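Local coordinates for engineered protein (Artificial gene, PDB 3VB8), which probably acts as a computationally designed inhibitor of a target enzyme, at residues Val15-Ser20 with Gly48-Met53; Phe41-Arg46 with Thr129-Glu134; His26-Ser31 with Ala117-Met122. All coordinates share one frame; numbering follows the deposited sequence.

Contact 1. Residues Val15-Ser20 with Gly48-Met53; sequences VTSFNS and GLLAYM. With SO4 (sulfate ion), chain C.
Val15 and Leu50 form an antiparallel hydrogen-bonded pair where strand 11-19 runs beside strand 49-54. Val15 N lies 2.7 Å from Leu50 O, and Leu50 N returns the bond to Val15 O at 2.9 Å. One step along, Thr16 and Leu49 make a non-hydrogen-bonded pair whose side chains lie on the opposite face. The ladder closes at Gly48, whose carbonyl O accepts a straight bond (177°) from Ser17 N, 2.6 Å away and above the carbonyl plane. Gly48 and Leu49 both face Ser44, making a G1 beta bulge; a side chain at the backbone angles of Gly48 would collide with the carbonyl O of the residue before, which calls for glycine.

The side chains carry the rest. In Val15, CG2 sits between the backbone N and the carbonyl carbon, which brings it within 3.4 Å of Leu50 CB. The same methyl meets the edge of the Tyr52 ring, with CE2 3.5 Å from Val15 CG2, and the two side chains cross at about a right angle. Leu50 CG stands anti to its own carbonyl carbon (chi1 -68°) and packs 3.6 Å from Ser17 CB. On the other face, Thr16 CG2 and Leu49 CD2 touch more distantly, at 4.1 Å, while Thr16 OG1 bonds to Ser25 OG and to Phe41 O of the second subunit. Asn19 ND2 makes a weak hydrogen bond to a sulfate; Lys68 holds the same ion.

Backbone bonds thus set the register, and apolar carbons fill one face around Val15 and Leu50. Polar side-chain ends find their partners elsewhere: Tyr52 OH with Leu29 N, and Ser17 OG, weakly, with Ala130 N. Leu49 packs on Trp131 of the second subunit and Thr16 on His43 of that subunit, so this face belongs to both the sheet and the interface.

Contact 2. Residues Phe41-Arg46 with Thr129-Glu134; sequences FEHSRR and TAWVEE
His43 presents the edge of its imidazole to the face of the Trp131 indole, a T-shaped pair with planes at 74° and the centroid of the six-membered ring 4.4 Å from that of the histidine. CE1 of His43 lies over the indole, displaced toward the rim. His43 CG stands between its backbone N and carbonyl carbon (chi1 56°), which helps direct the side chain toward the loop, and the two side chains cross at about a right angle.

The close-packed part belongs to Thr129, the buried residue of the contact. Thr129 CG2 rests 3.7 Å from Ser44 O. The same methyl of Thr129 lies 3.8 Å from Arg45 CG. By contrast, the arginine side is loose: exposed Arg45 is extended from CG to NE and lends chiefly its aliphatic part. His43 is exposed too, and the two segments are joined by van der Waals and ring contacts alone.

Leu50 of strand 49-54 touches both His43 and Thr129. The loop between helix 114-122 and helix 143-156 is thereby laid against strand 42-44, itself paired with strand 49-54, and Lys39 holds Val132 O farther along that loop.

Contact 3. Residues His26-Ser31 with Ala117-Met122; sequences HELLFS and AKFIEM
A helix-on-sheet contact in the buried centre of the chain joins His26 and Leu28 of strand 23-31 to Phe119 and Met122 of helix 114-122. The axes of the two short segments come within 9.4 Å of each other, and side chains bridge that gap. His26 and Phe119 reach toward each other tip to tip, their rings forming an offset stack with centroids 4.2 Å apart and planes at 17°. His26 CD2 lies over the phenyl face, displaced toward the rim, and is 3.4 Å from Phe119 CZ. CG of the histidine lies anti to the backbone N (chi1 -173°), which directs the side chain from its root toward the helix. His26 NE2 donates to Phe119 O at 2.8 Å. The N-H...O angle is 143°, and the acceptor lies close to the imidazole plane.

Here one face of the antiparallel sheet receives a helix: His26 and Leu28 point toward it, and the intervening Glu27 points away, its carboxylate bonded to Thr16 N and Tyr65 OH. A single residue, Phe119, meets the histidine twice; the stack probably limits the tilt of the imidazole and the bond to the carbonyl its rotation. An alanine in place of His26 would probably leave one face of the Phe119 ring without its stacking partner and deprive Phe119 O of the imidazole N-H.

Leu28 approaches the edge of the same phenyl ring, with CB 3.6 Å from Phe119 CE1. Leu28 CD1 extends the apolar surface to Met122 CB, 4.1 Å away. Phe62, from the adjoining strand 57-67, also meets the Phe119 ring, while Leu50 and Tyr52 of strand 49-54 touch Leu28.

The three contacts share one antiparallel sheet. Contacts 1 and 2 are closest, with centres about 7 Å apart: Leu49 O and Ser44 N, 3.0 Å apart, probably hydrogen-bond, and Leu50 CD2 packs on His43 CB. The centre of contact 3 lies about 12 Å from the centres of the other two. It meets contact 1 where Thr16 N and Glu27 OE1, 3.1 Å apart, probably bond, and meets contact 2 where Ala130 CB packs 3.3 Å from Met122 O. The loop 129-134 thus touches strands 42-44, 49-54 and 11-19 and also Met122. The sulfate belongs to contact 1, at Asn19, and probably comes from the crystallisation liquor rather than marking a functional site.

Contact 1. Residues Val15-Ser20 with Gly48-Met53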
loop_
_atom_site.group_PDB
_atom_site.type_symbol
_atom_site.label_atom_id
_atom_site.label_comp_id
_atom_site.label_asym_id
_atom_site.label_seq_id
_atom_site.Cartn_x
_atom_site.Cartn_y
_atom_site.Cartn_z
ATOM N N VAL A 15 5.366 -7.539 0.931
ATOM C CA VAL A 15 3.996 -7.264 1.364
ATOM C C VAL A 15 3.982 -6.122 2.378
ATOM O O VAL A 15 5.005 -5.813 2.977
ATOM C CB VAL A 15 3.339 -8.511 1.986
ATOM C CG1 VAL A 15 3.126 -9.592 0.884
ATOM C CG2 VAL A 15 4.192 -9.022 3.171
ATOM N N THR A 16 2.841 -5.482 2.571
ATOM C CA THR A 16 2.827 -4.384 3.514
ATOM C C THR A 16 2.428 -4.927 4.861
ATOM O O THR A 16 1.536 -5.774 4.956
ATOM C CB THR A 16 1.836 -3.278 3.106
ATOM O OG1 THR A 16 0.538 -3.857 2.917
ATOM C CG2 THR A 16 2.291 -2.580 1.822
ATOM N N SER A 17 3.091 -4.446 5.903
ATOM C CA SER A 17 2.773 -4.885 7.247
ATOM C C SER A 17 3.070 -3.727 8.177
ATOM O O SER A 17 4.234 -3.425 8.426
ATOM C CB SER A 17 3.622 -6.117 7.621
ATOM O OG SER A 17 3.023 -6.903 8.652
ATOM N N PHE A 18 2.032 -3.057 8.665
ATOM C CA PHE A 18 2.258 -1.948 9.594
ATOM C C PHE A 18 1.020 -1.511 10.382
ATOM O O PHE A 18 -0.091 -1.532 9.882
ATOM C CB PHE A 18 2.861 -0.746 8.849
ATOM C CG PHE A 18 1.862 0.073 8.110
ATOM C CD1 PHE A 18 1.143 1.074 8.765
ATOM C CD2 PHE A 18 1.655 -0.140 6.747
ATOM C CE1 PHE A 18 0.231 1.860 8.071
ATOM C CE2 PHE A 18 0.750 0.636 6.041
ATOM C CZ PHE A 18 0.036 1.639 6.701
ATOM N N ASN A 19 1.228 -1.117 11.622
ATOM C CA ASN A 19 0.130 -0.669 12.453
ATOM C C ASN A 19 0.464 0.751 12.842
ATOM O O ASN A 19 1.608 1.031 13.217
ATOM C CB ASN A 19 -0.004 -1.552 13.713
ATOM C CG ASN A 19 -1.091 -1.056 14.669
ATOM O OD1 ASN A 19 -1.558 0.074 14.540
ATOM N ND2 ASN A 19 -1.491 -1.896 15.631
ATOM N N SER A 20 -0.524 1.635 12.740
ATOM C CA SER A 20 -0.338 3.032 13.086
ATOM C C SER A 20 -1.475 3.395 14.020
ATOM O O SER A 20 -2.233 2.518 14.430
ATOM C CB SER A 20 -0.348 3.922 11.822
ATOM O OG SER A 20 -1.653 4.090 11.294
ATOM N N GLY A 48 7.565 -0.659 6.830
ATOM C CA GLY A 48 6.296 -1.349 6.976
ATOM C C GLY A 48 6.121 -2.458 5.962
ATOM O O GLY A 48 5.000 -2.787 5.576
ATOM N N LEU A 49 7.232 -3.054 5.549
ATOM C CA LEU A 49 7.200 -4.131 4.578
ATOM C C LEU A 49 7.771 -5.467 5.076
ATOM O O LEU A 49 8.528 -5.511 6.033
ATOM C CB LEU A 49 7.987 -3.706 3.344
ATOM C CG LEU A 49 7.742 -2.349 2.702
ATOM C CD1 LEU A 49 8.875 -2.110 1.704
ATOM C CD2 LEU A 49 6.367 -2.321 2.022
ATOM N N LEU A 50 7.414 -6.555 4.405
ATOM C CA LEU A 50 7.928 -7.879 4.733
ATOM C C LEU A 50 8.318 -8.404 3.364
ATOM O O LEU A 50 7.528 -8.277 2.428
ATOM C CB LEU A 50 6.833 -8.738 5.366
ATOM C CG LEU A 50 6.352 -8.333 6.755
ATOM C CD1 LEU A 50 5.322 -9.306 7.217
ATOM C CD2 LEU A 50 7.513 -8.300 7.708
ATOM N N ALA A 51 9.534 -8.931 3.226
ATOM C CA ALA A 51 9.992 -9.454 1.936
ATOM C C ALA A 51 10.102 -10.953 1.991
ATOM O O ALA A 51 10.491 -11.489 3.017
ATOM C CB ALA A 51 11.329 -8.902 1.589
ATOM N N TYR A 52 9.826 -11.625 0.883
ATOM C CA TYR A 52 9.882 -13.079 0.848
ATOM C C TYR A 52 10.745 -13.597 -0.285
ATOM O O TYR A 52 10.772 -13.012 -1.364
ATOM C CB TYR A 52 8.479 -13.653 0.641
ATOM C CG TYR A 52 7.479 -13.411 1.747
ATOM C CD1 TYR A 52 7.336 -14.330 2.787
ATOM C CD2 TYR A 52 6.630 -12.301 1.722
ATOM C CE1 TYR A 52 6.368 -14.159 3.775
ATOM C CE2 TYR A 52 5.655 -12.116 2.709
ATOM C CZ TYR A 52 5.529 -13.057 3.737
ATOM O OH TYR A 52 4.572 -12.937 4.727
ATOM N N MET A 53 11.423 -14.713 -0.031
ATOM C CA MET A 53 12.247 -15.373 -1.029
ATOM C C MET A 53 11.449 -16.602 -1.374
ATOM O O MET A 53 11.622 -17.648 -0.759
ATOM C CB MET A 53 13.624 -15.769 -0.477
ATOM C CG MET A 53 14.621 -14.633 -0.276
ATOM S SD MET A 53 16.293 -15.227 -0.036
ATOM C CE MET A 53 16.072 -16.195 1.461
HETATM S S SO4 C . -4.398 -2.027 17.714
HETATM O O1 SO4 C . -5.843 -1.638 17.814
HETATM O O2 SO4 C . -4.022 -2.179 16.267
HETATM O O3 SO4 C . -3.535 -0.985 18.366
HETATM O O4 SO4 C . -4.219 -3.372 18.379
#

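Contact 2. Residues Phe41-Arg46 with Thr129-Glu134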
loop_
_atom_site.group_PDB
_atom_site.type_symbol
_atom_site.label_atom_id
_atom_site.label_comp_id
_atom_site.label_asym_id
_atom_site.label_seq_id
_atom_site.Cartn_x
_atom_site.Cartn_y
_atom_site.Cartn_z
ATOM N N PHE A 41 12.277 -13.376 4.911
ATOM C CA PHE A 41 13.718 -13.477 5.060
ATOM C C PHE A 41 14.178 -12.120 5.552
ATOM O O PHE A 41 15.291 -11.954 6.027
ATOM C CB PHE A 41 14.366 -13.824 3.718
ATOM C CG PHE A 41 14.504 -12.644 2.782
ATOM C CD1 PHE A 41 15.661 -11.857 2.799
ATOM C CD2 PHE A 41 13.482 -12.313 1.882
ATOM C CE1 PHE A 41 15.805 -10.760 1.935
ATOM C CE2 PHE A 41 13.614 -11.213 1.009
ATOM C CZ PHE A 41 14.777 -10.437 1.036
ATOM N N GLU A 42 13.303 -11.139 5.435
ATOM C CA GLU A 42 13.644 -9.800 5.870
ATOM C C GLU A 42 12.380 -9.029 6.206
ATOM O O GLU A 42 11.326 -9.301 5.642
ATOM C CB GLU A 42 14.429 -9.076 4.759
ATOM C CG GLU A 42 14.500 -7.551 4.908
ATOM C CD GLU A 42 15.267 -6.864 3.764
ATOM O OE1 GLU A 42 15.098 -7.287 2.594
ATOM O OE2 GLU A 42 16.029 -5.897 4.030
ATOM N N HIS A 43 12.479 -8.089 7.138
ATOM C CA HIS A 43 11.337 -7.255 7.501
ATOM C C HIS A 43 11.835 -5.842 7.798
ATOM O O HIS A 43 12.885 -5.675 8.424
ATOM C CB HIS A 43 10.652 -7.816 8.724
ATOM C CG HIS A 43 11.567 -7.965 9.896
ATOM N ND1 HIS A 43 12.096 -9.178 10.264
ATOM C CD2 HIS A 43 12.022 -7.061 10.791
ATOM C CE1 HIS A 43 12.840 -9.022 11.347
ATOM N NE2 HIS A 43 12.812 -7.747 11.686
ATOM N N SER A 44 11.093 -4.827 7.367
ATOM C CA SER A 44 11.529 -3.455 7.590
ATOM C C SER A 44 10.498 -2.581 8.274
ATOM O O SER A 44 9.494 -2.198 7.692
ATOM C CB SER A 44 11.943 -2.822 6.250
ATOM O OG SER A 44 12.308 -1.455 6.352
ATOM N N ARG A 45 10.769 -2.241 9.517
ATOM C CA ARG A 45 9.862 -1.401 10.258
ATOM C C ARG A 45 9.995 0.008 9.712
ATOM O O ARG A 45 9.056 0.800 9.731
ATOM C CB ARG A 45 10.238 -1.444 11.737
ATOM C CG ARG A 45 9.746 -2.683 12.485
ATOM C CD ARG A 45 10.255 -2.766 13.920
ATOM N NE ARG A 45 9.754 -3.965 14.585
ATOM C CZ ARG A 45 10.146 -4.352 15.791
ATOM N NH1 ARG A 45 11.037 -3.627 16.445
ATOM N NH2 ARG A 45 9.664 -5.460 16.339
ATOM N N ARG A 46 11.179 0.305 9.202
ATOM C CA ARG A 46 11.448 1.619 8.666
ATOM C C ARG A 46 10.522 1.891 7.495
ATOM O O ARG A 46 10.332 3.039 7.102
ATOM C CB ARG A 46 12.919 1.700 8.231
ATOM C CG ARG A 46 13.487 3.091 7.958
ATOM C CD ARG A 46 13.174 3.602 6.558
ATOM N NE ARG A 46 13.780 4.912 6.273
ATOM C CZ ARG A 46 15.075 5.133 6.011
ATOM N NH1 ARG A 46 15.951 4.137 5.987
ATOM N NH2 ARG A 46 15.502 6.364 5.752
ATOM N N THR A 129 6.229 -4.538 12.842
ATOM C CA THR A 129 5.825 -5.337 11.685
ATOM C C THR A 129 5.393 -6.674 12.242
ATOM O O THR A 129 5.636 -6.975 13.411
ATOM C CB THR A 129 6.968 -5.601 10.640
ATOM O OG1 THR A 129 8.053 -6.281 11.269
ATOM C CG2 THR A 129 7.450 -4.318 9.998
ATOM N N ALA A 130 4.755 -7.473 11.405
ATOM C CA ALA A 130 4.297 -8.767 11.849
ATOM C C ALA A 130 5.503 -9.709 11.866
ATOM O O ALA A 130 6.515 -9.398 11.250
ATOM C CB ALA A 130 3.180 -9.283 10.895
ATOM N N TRP A 131 5.414 -10.826 12.591
ATOM C CA TRP A 131 6.519 -11.774 12.620
ATOM C C TRP A 131 6.092 -13.218 12.527
ATOM O O TRP A 131 5.557 -13.783 13.479
ATOM C CB TRP A 131 7.383 -11.617 13.869
ATOM C CG TRP A 131 8.723 -12.219 13.652
ATOM C CD1 TRP A 131 9.472 -12.939 14.549
ATOM C CD2 TRP A 131 9.510 -12.123 12.456
ATOM N NE1 TRP A 131 10.683 -13.296 13.979
ATOM C CE2 TRP A 131 10.729 -12.805 12.696
ATOM C CE3 TRP A 131 9.303 -11.528 11.199
ATOM C CZ2 TRP A 131 11.734 -12.894 11.722
ATOM C CZ3 TRP A 131 10.297 -11.622 10.239
ATOM C CH2 TRP A 131 11.494 -12.297 10.503
ATOM N N VAL A 132 6.370 -13.821 11.381
ATOM C CA VAL A 132 6.014 -15.202 11.173
ATOM C C VAL A 132 6.867 -15.998 12.124
ATOM O O VAL A 132 8.077 -16.014 11.989
ATOM C CB VAL A 132 6.303 -15.643 9.721
ATOM C CG1 VAL A 132 6.428 -17.131 9.639
ATOM C CG2 VAL A 132 5.182 -15.208 8.808
ATOM N N GLU A 133 6.237 -16.625 13.103
ATOM C CA GLU A 133 6.960 -17.426 14.064
ATOM C C GLU A 133 7.136 -18.804 13.473
ATOM O O GLU A 133 6.154 -19.419 13.057
ATOM C CB GLU A 133 6.161 -17.505 15.367
ATOM C CG GLU A 133 6.119 -16.184 16.134
ATOM C CD GLU A 133 5.222 -16.234 17.361
ATOM O OE1 GLU A 133 5.387 -17.170 18.171
ATOM O OE2 GLU A 133 4.365 -15.333 17.519
ATOM N N GLU A 134 8.384 -19.278 13.421
ATOM C CA GLU A 134 8.667 -20.612 12.892
ATOM C C GLU A 134 7.794 -21.476 13.748
ATOM O O GLU A 134 8.198 -21.875 14.832
ATOM C CB GLU A 134 10.139 -20.978 13.100
ATOM C CG GLU A 134 10.711 -22.047 12.160
ATOM C CD GLU A 134 10.724 -21.592 10.702
ATOM O OE1 GLU A 134 11.086 -20.427 10.437
ATOM O OE2 GLU A 134 10.365 -22.392 9.814
#

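Contact 3. Residues His26-Ser31 with Ala117-Met122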
loop_
_atom_site.group_PDB
_atom_site.type_symbol
_atom_site.label_atom_id
_atom_site.label_comp_id
_atom_site.label_asym_id
_atom_site.label_seq_id
_atom_site.Cartn_x
_atom_site.Cartn_y
_atom_site.Cartn_z
ATOM N N HIS A 26 -2.211 -5.381 7.330
ATOM C CA HIS A 26 -1.693 -6.710 7.638
ATOM C C HIS A 26 -1.795 -7.654 6.418
ATOM O O HIS A 26 -2.884 -8.034 5.970
ATOM C CB HIS A 26 -2.458 -7.248 8.856
ATOM C CG HIS A 26 -1.931 -8.546 9.390
ATOM N ND1 HIS A 26 -0.591 -8.852 9.401
ATOM C CD2 HIS A 26 -2.571 -9.609 9.923
ATOM C CE1 HIS A 26 -0.421 -10.060 9.916
ATOM N NE2 HIS A 26 -1.606 -10.541 10.240
ATOM N N GLU A 27 -0.633 -8.001 5.870
ATOM C CA GLU A 27 -0.541 -8.859 4.682
ATOM C C GLU A 27 0.469 -9.987 4.888
ATOM O O GLU A 27 1.671 -9.736 5.062
ATOM C CB GLU A 27 -0.074 -8.024 3.494
ATOM C CG GLU A 27 -0.928 -8.096 2.259
ATOM C CD GLU A 27 -0.642 -6.924 1.340
ATOM O OE1 GLU A 27 0.530 -6.736 0.949
ATOM O OE2 GLU A 27 -1.589 -6.181 1.016
ATOM N N LEU A 28 -0.001 -11.228 4.853
ATOM C CA LEU A 28 0.901 -12.361 5.032
ATOM C C LEU A 28 0.699 -13.437 3.977
ATOM O O LEU A 28 -0.394 -13.572 3.437
ATOM C CB LEU A 28 0.720 -12.970 6.423
ATOM C CG LEU A 28 1.070 -12.151 7.661
ATOM C CD1 LEU A 28 0.871 -13.023 8.912
ATOM C CD2 LEU A 28 2.506 -11.666 7.543
ATOM N N LEU A 29 1.757 -14.191 3.677
ATOM C CA LEU A 29 1.684 -15.261 2.679
ATOM C C LEU A 29 1.521 -16.600 3.352
ATOM O O LEU A 29 1.978 -16.791 4.475
ATOM C CB LEU A 29 2.945 -15.310 1.809
ATOM C CG LEU A 29 3.095 -14.319 0.647
ATOM C CD1 LEU A 29 4.410 -14.571 -0.050
ATOM C CD2 LEU A 29 1.966 -14.476 -0.349
ATOM N N PHE A 30 0.902 -17.529 2.636
ATOM C CA PHE A 30 0.636 -18.857 3.151
ATOM C C PHE A 30 0.954 -19.869 2.064
ATOM O O PHE A 30 0.338 -19.849 0.989
ATOM C CB PHE A 30 -0.839 -18.947 3.536
ATOM C CG PHE A 30 -1.203 -20.194 4.291
ATOM C CD1 PHE A 30 -1.461 -21.388 3.615
ATOM C CD2 PHE A 30 -1.285 -20.171 5.688
ATOM C CE1 PHE A 30 -1.797 -22.548 4.313
ATOM C CE2 PHE A 30 -1.620 -21.319 6.406
ATOM C CZ PHE A 30 -1.877 -22.516 5.717
ATOM N N SER A 31 1.904 -20.758 2.352
ATOM C CA SER A 31 2.337 -21.784 1.407
ATOM C C SER A 31 1.329 -22.923 1.319
ATOM O O SER A 31 1.066 -23.621 2.305
ATOM C CB SER A 31 3.719 -22.324 1.818
ATOM O OG SER A 31 4.155 -23.354 0.949
ATOM N N ALA A 117 -7.261 -17.509 12.822
ATOM C CA ALA A 117 -6.981 -17.131 14.203
ATOM C C ALA A 117 -5.535 -16.711 14.328
ATOM O O ALA A 117 -5.221 -15.691 14.935
ATOM C CB ALA A 117 -7.257 -18.300 15.140
ATOM N N LYS A 118 -4.656 -17.514 13.742
ATOM C CA LYS A 118 -3.235 -17.232 13.790
ATOM C C LYS A 118 -2.984 -15.953 13.035
ATOM O O LYS A 118 -2.210 -15.103 13.464
ATOM C CB LYS A 118 -2.412 -18.363 13.140
ATOM C CG LYS A 118 -2.183 -19.615 13.964
ATOM C CD LYS A 118 -1.429 -19.268 15.226
ATOM C CE LYS A 118 -1.067 -20.517 16.002
ATOM N NZ LYS A 118 -0.810 -20.228 17.444
ATOM N N PHE A 119 -3.648 -15.811 11.901
ATOM C CA PHE A 119 -3.455 -14.628 11.090
ATOM C C PHE A 119 -3.732 -13.330 11.849
ATOM O O PHE A 119 -2.941 -12.384 11.795
ATOM C CB PHE A 119 -4.336 -14.707 9.848
ATOM C CG PHE A 119 -4.137 -13.560 8.898
ATOM C CD1 PHE A 119 -2.902 -13.362 8.264
ATOM C CD2 PHE A 119 -5.160 -12.630 8.683
ATOM C CE1 PHE A 119 -2.690 -12.237 7.430
ATOM C CE2 PHE A 119 -4.968 -11.498 7.852
ATOM C CZ PHE A 119 -3.733 -11.297 7.225
ATOM N N ILE A 120 -4.857 -13.283 12.546
ATOM C CA ILE A 120 -5.217 -12.093 13.300
ATOM C C ILE A 120 -4.257 -11.953 14.484
ATOM O O ILE A 120 -3.951 -10.853 14.938
ATOM C CB ILE A 120 -6.671 -12.202 13.833
ATOM C CG1 ILE A 120 -7.639 -12.478 12.674
ATOM C CG2 ILE A 120 -7.053 -10.931 14.589
ATOM C CD1 ILE A 120 -9.068 -12.814 13.129
ATOM N N GLU A 121 -3.780 -13.086 14.973
ATOM C CA GLU A 121 -2.858 -13.114 16.096
ATOM C C GLU A 121 -1.499 -12.485 15.735
ATOM O O GLU A 121 -0.955 -11.649 16.462
ATOM C CB GLU A 121 -2.661 -14.571 16.523
ATOM C CG GLU A 121 -2.009 -14.784 17.875
ATOM C CD GLU A 121 -1.573 -16.235 18.081
ATOM O OE1 GLU A 121 -0.586 -16.625 17.439
ATOM O OE2 GLU A 121 -2.197 -16.992 18.865
ATOM N N MET A 122 -0.948 -12.903 14.603
ATOM C CA MET A 122 0.344 -12.398 14.160
ATOM C C MET A 122 0.343 -10.940 13.705
ATOM O O MET A 122 1.407 -10.337 13.517
ATOM C CB MET A 122 0.880 -13.278 13.042
ATOM C CG MET A 122 1.495 -14.573 13.553
ATOM S SD MET A 122 2.091 -15.681 12.264
ATOM C CE MET A 122 0.554 -16.522 11.835
#